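Local coordinates for acetoin utilization protein AcuB, putative (Vibrio cholerae, PDB 2O16) that is of unknown function but, as a pair of CBS domains resembling AcuB of acetoin utilization, may sense a small regulatory ligand, at residues His38-Asp43 with Asp118-Ile123; Ile5-Met10 with Thr89-Gln94. All coordinates share one frame; numbering follows the deposited sequence.

Both contacts join the first CBS motif, or the N-terminal segment leading into it, to the second, and their segments alternate along the chain: 5-10, 38-43, 89-94, 118-123. Interaction 1 is buried, its centre about 8 Å from the centre of the chain, where strand 38-42 of a two-stranded sheet faces strand 119-124 of a three-stranded one. Interaction 2 lies at the surface, about 12 Å from that centre, and pairs two loops, one leading into strand 12-13 and the other into helix 97-106. Their centres are about 13 Å apart and their nearest atoms about 4 Å, with no direct touch. Strand 119-124 links them, since its end, Ile124, receives Val7 and Met10.

Interaction 1 of 2, residues His38-Asp43 with Asp118-Ile123. With PO4 (phosphate ion), chain C.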
# COMPACT_ATOMS: atom_id res chain seq x y z
N HIS A 38 -2.93 -1.37 -5.13
CA HIS A 38 -2.01 -0.40 -4.55
C HIS A 38 -0.60 -0.70 -4.99
O HIS A 38 -0.14 -1.83 -4.82
CB HIS A 38 -2.10 -0.43 -3.00
CG HIS A 38 -3.45 -0.10 -2.48
ND1 HIS A 38 -4.44 -1.05 -2.31
CD2 HIS A 38 -4.02 1.09 -2.17
CE1 HIS A 38 -5.54 -0.47 -1.89
NE2 HIS A 38 -5.32 0.83 -1.81
N VAL A 39 0.05 0.31 -5.55
CA VAL A 39 1.41 0.20 -6.07
C VAL A 39 2.22 1.36 -5.49
O VAL A 39 2.02 2.51 -5.89
CB VAL A 39 1.45 0.29 -7.59
CG1 VAL A 39 2.90 0.15 -8.10
CG2 VAL A 39 0.53 -0.82 -8.22
N PRO A 40 3.12 1.04 -4.57
CA PRO A 40 4.05 2.05 -4.09
C PRO A 40 4.99 2.53 -5.25
O PRO A 40 5.39 1.74 -6.16
CB PRO A 40 4.83 1.32 -3.00
CG PRO A 40 3.98 0.09 -2.65
CD PRO A 40 3.33 -0.28 -3.93
N ILE A 41 5.28 3.83 -5.22
CA ILE A 41 6.23 4.46 -6.13
C ILE A 41 7.54 4.68 -5.38
O ILE A 41 7.55 5.28 -4.30
CB ILE A 41 5.68 5.84 -6.62
CG1 ILE A 41 4.25 5.71 -7.21
CG2 ILE A 41 6.68 6.55 -7.55
CD1 ILE A 41 4.07 4.63 -8.26
N VAL A 42 8.66 4.19 -5.93
CA VAL A 42 9.93 4.22 -5.19
C VAL A 42 11.04 4.76 -6.07
O VAL A 42 10.88 4.82 -7.29
CB VAL A 42 10.34 2.81 -4.70
CG1 VAL A 42 9.33 2.28 -3.66
CG2 VAL A 42 10.47 1.82 -5.90
N ASP A 43 12.16 5.16 -5.46
CA ASP A 43 13.35 5.54 -6.25
C ASP A 43 14.21 4.29 -6.48
O ASP A 43 13.83 3.20 -6.08
CB ASP A 43 14.12 6.71 -5.59
CG ASP A 43 14.89 6.31 -4.33
OD1 ASP A 43 14.98 5.11 -3.95
OD2 ASP A 43 15.44 7.24 -3.67
N ASP A 118 13.73 5.04 5.47
CA ASP A 118 13.24 5.45 4.15
C ASP A 118 12.94 4.33 3.15
O ASP A 118 12.12 4.57 2.24
CB ASP A 118 14.16 6.48 3.47
CG ASP A 118 14.09 7.86 4.09
OD1 ASP A 118 13.16 8.17 4.88
OD2 ASP A 118 15.00 8.65 3.74
N VAL A 119 13.58 3.16 3.30
CA VAL A 119 13.36 2.00 2.39
C VAL A 119 11.99 1.36 2.62
O VAL A 119 11.62 1.08 3.76
CB VAL A 119 14.41 0.87 2.55
CG1 VAL A 119 14.12 -0.30 1.56
CG2 VAL A 119 15.83 1.41 2.35
N LEU A 120 11.27 1.13 1.53
CA LEU A 120 9.99 0.43 1.60
C LEU A 120 10.25 -1.05 1.88
O LEU A 120 10.90 -1.72 1.06
CB LEU A 120 9.26 0.57 0.27
CG LEU A 120 7.90 -0.12 0.25
CD1 LEU A 120 6.86 0.68 1.05
CD2 LEU A 120 7.50 -0.27 -1.17
N VAL A 121 9.79 -1.55 3.03
CA VAL A 121 9.96 -2.97 3.37
C VAL A 121 8.65 -3.79 3.23
O VAL A 121 8.65 -5.04 3.23
CB VAL A 121 10.62 -3.15 4.77
CG1 VAL A 121 12.02 -2.53 4.75
CG2 VAL A 121 9.76 -2.50 5.89
N GLY A 122 7.53 -3.10 3.11
CA GLY A 122 6.27 -3.83 2.99
C GLY A 122 5.11 -2.87 2.82
O GLY A 122 5.29 -1.67 2.85
N ILE A 123 3.90 -3.43 2.66
CA ILE A 123 2.66 -2.65 2.71
C ILE A 123 1.63 -3.38 3.55
O ILE A 123 1.66 -4.61 3.63
CB ILE A 123 2.04 -2.37 1.30
CG1 ILE A 123 1.77 -3.69 0.53
CG2 ILE A 123 2.96 -1.37 0.53
CD1 ILE A 123 1.01 -3.51 -0.84
P PO4 C . -5.02 -4.63 -2.37
O1 PO4 C . -4.02 -3.71 -3.01
O2 PO4 C . -5.99 -3.74 -1.62
O3 PO4 C . -5.75 -5.29 -3.51
O4 PO4 C . -4.41 -5.67 -1.45
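The His38 imidazole is the flat group at one end of this contact, beyond Ile123, whose CD1 comes within 4.5 Å of His38 O. At the ring's edge, with phosphorus in the ring plane, sits a phosphate ion: ND1 donates to O1 at 2.8 Å in a nearly straight bond (171°), while its bond to O2 is weak. Chi1 of -60° sets CG beside the backbone N and anti to the carbonyl carbon; the ring is carried off toward the phosphate. The Pro40 ring, which is puckered, points toward strand 119-123. Its CB meets Leu120 CD2 at 3.6 Å and its CG meets Ile123 CG2 at 3.6 Å, each neighbour crossing the proline at about a right angle. Val42 CG1 reaches the same Leu120 CD2 at 4.0 Å, so one methyl serves two residues of strand 38-42. The strands run nearly antiparallel (158°) with axes 9.0 Å apart, a spacing of facing sheets rather than of hydrogen-bonded neighbours, consistent with the tandem (Bateman) arrangement of two CBS motifs. Val39 and Ile41 are directed away; both touch Val52 of strand 48-53, and Val39 also touches Leu30 and Met31 of helix 24-34. Apolar side-chain contacts thus carry the join. The phosphate, also bound by Ser127, Thr125 and Arg37 N, was probably introduced during crystallisation, but its grip by both halves is consistent with an anion-binding pocket.

Interaction 2 of 2, residues Ile5-Met10 with Thr89-Gln94; sequences IKVEDM and TSVAPQ
Glu8 lays its side chain over the Pro93 carbonyl and touches the ring at CB, crossing the proline obliquely: CG lies 3.2 Å from Pro93 O, and OE1 lies 3.6 Å from Pro93 CB. Chi1 of 59° puts CG between the backbone N and the carbonyl carbon, and the chain continues extended beyond it. The same Pro93 O accepts the single hydrogen bond between the segments, from Glu8 N at 3.0 Å with an N-H...O angle of 153°. This donor lies in the carbonyl plane, on a lone pair, so the amide is directed at the oxygen while the glutamate's own methylenes pack close to it. Lys6 adds a contact at one margin, its CG 3.6 Å from Gln94 O. Val7, which is buried, and Val91 reach toward each other tip to tip, CG1 to CG1 at 4.2 Å, a looser apolar meeting. Segment 5-10 is shaped by its own bonds as well: Lys6 N donates to Asp9 OD2 at 2.9 Å, from above the carboxylate plane, and Asp9 N returns a bond to Lys6 O. This reciprocal pair, with the bond from Met10 N to Val7 O, probably helps hold the turn from which Glu8 N reaches the Pro93 carbonyl. The N-terminal segment thus packs with the second motif, as in CBS pairs. Val7 and Val91 both rest on Ser100 of helix 97-106 and on strand 112-116, through Val114 and Leu112 respectively. Met10 meets Phe129 and Ile132 of helix 126-141 and shares Ile124 of strand 119-124 with Val7.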
# COMPACT_ATOMS: atom_id res chain seq x y z
N ILE A 5 1.73 -8.60 18.51
CA ILE A 5 1.84 -8.61 17.04
C ILE A 5 2.27 -7.26 16.49
O ILE A 5 1.64 -6.23 16.77
CB ILE A 5 0.52 -9.03 16.33
CG1 ILE A 5 -0.06 -10.30 16.95
CG2 ILE A 5 0.79 -9.30 14.83
CD1 ILE A 5 -1.51 -10.60 16.46
N LYS A 6 3.34 -7.29 15.70
CA LYS A 6 3.87 -6.11 15.04
C LYS A 6 3.41 -6.08 13.59
O LYS A 6 3.08 -7.12 13.01
CB LYS A 6 5.38 -6.15 15.06
CG LYS A 6 5.98 -6.11 16.46
CD LYS A 6 7.34 -6.77 16.48
CE LYS A 6 8.20 -6.26 17.66
NZ LYS A 6 7.38 -5.88 18.86
N VAL A 7 3.43 -4.89 13.00
CA VAL A 7 3.09 -4.69 11.59
C VAL A 7 3.86 -5.65 10.69
O VAL A 7 3.28 -6.29 9.84
CB VAL A 7 3.33 -3.20 11.18
CG1 VAL A 7 3.63 -3.07 9.70
CG2 VAL A 7 2.13 -2.34 11.61
N GLU A 8 5.16 -5.77 10.90
CA GLU A 8 5.99 -6.67 10.08
C GLU A 8 5.57 -8.15 10.10
O GLU A 8 5.96 -8.91 9.22
CB GLU A 8 7.47 -6.56 10.49
CG GLU A 8 7.75 -6.90 11.95
CD GLU A 8 9.17 -6.53 12.39
OE1 GLU A 8 10.02 -6.18 11.53
OE2 GLU A 8 9.42 -6.60 13.61
N ASP A 9 4.79 -8.54 11.12
CA ASP A 9 4.32 -9.92 11.28
C ASP A 9 3.19 -10.24 10.30
O ASP A 9 2.94 -11.42 9.99
CB ASP A 9 3.85 -10.17 12.73
CG ASP A 9 4.97 -10.09 13.75
OD1 ASP A 9 6.14 -10.36 13.40
OD2 ASP A 9 4.68 -9.78 14.95
N MET A 10 2.53 -9.21 9.78
CA MET A 10 1.34 -9.42 8.95
C MET A 10 1.33 -8.69 7.62
O MET A 10 0.43 -8.91 6.80
CB MET A 10 0.08 -9.07 9.76
CG MET A 10 0.02 -7.61 10.25
SD MET A 10 -0.56 -6.50 8.93
CE MET A 10 -2.31 -6.88 8.92
N THR A 89 1.51 8.72 3.81
CA THR A 89 1.38 8.17 5.16
C THR A 89 2.09 6.83 5.17
O THR A 89 1.91 6.03 4.24
CB THR A 89 -0.11 8.00 5.56
OG1 THR A 89 -0.77 9.27 5.42
CG2 THR A 89 -0.27 7.53 7.05
N SER A 90 2.92 6.60 6.19
CA SER A 90 3.66 5.33 6.32
C SER A 90 3.78 4.97 7.80
O SER A 90 3.37 5.77 8.71
CB SER A 90 5.06 5.44 5.68
OG SER A 90 5.82 6.41 6.38
N VAL A 91 4.33 3.78 8.06
CA VAL A 91 4.54 3.30 9.43
C VAL A 91 5.85 2.51 9.48
O VAL A 91 6.30 2.00 8.45
CB VAL A 91 3.33 2.41 9.88
CG1 VAL A 91 3.29 1.05 9.11
CG2 VAL A 91 3.33 2.15 11.41
N ALA A 92 6.44 2.39 10.67
CA ALA A 92 7.63 1.52 10.86
C ALA A 92 7.25 0.06 11.07
O ALA A 92 6.17 -0.24 11.60
CB ALA A 92 8.48 2.04 12.06
N PRO A 93 8.12 -0.89 10.63
CA PRO A 93 7.80 -2.31 10.76
C PRO A 93 7.61 -2.83 12.19
O PRO A 93 6.92 -3.80 12.37
CB PRO A 93 9.01 -3.01 10.12
CG PRO A 93 10.10 -2.02 10.24
CD PRO A 93 9.43 -0.70 9.98
N GLN A 94 8.22 -2.18 13.18
CA GLN A 94 8.09 -2.64 14.56
C GLN A 94 6.79 -2.14 15.23
O GLN A 94 6.49 -2.53 16.37
CB GLN A 94 9.31 -2.20 15.39
CG GLN A 94 9.41 -0.68 15.58
CD GLN A 94 10.19 0.03 14.47
OE1 GLN A 94 10.49 -0.55 13.40
NE2 GLN A 94 10.55 1.30 14.73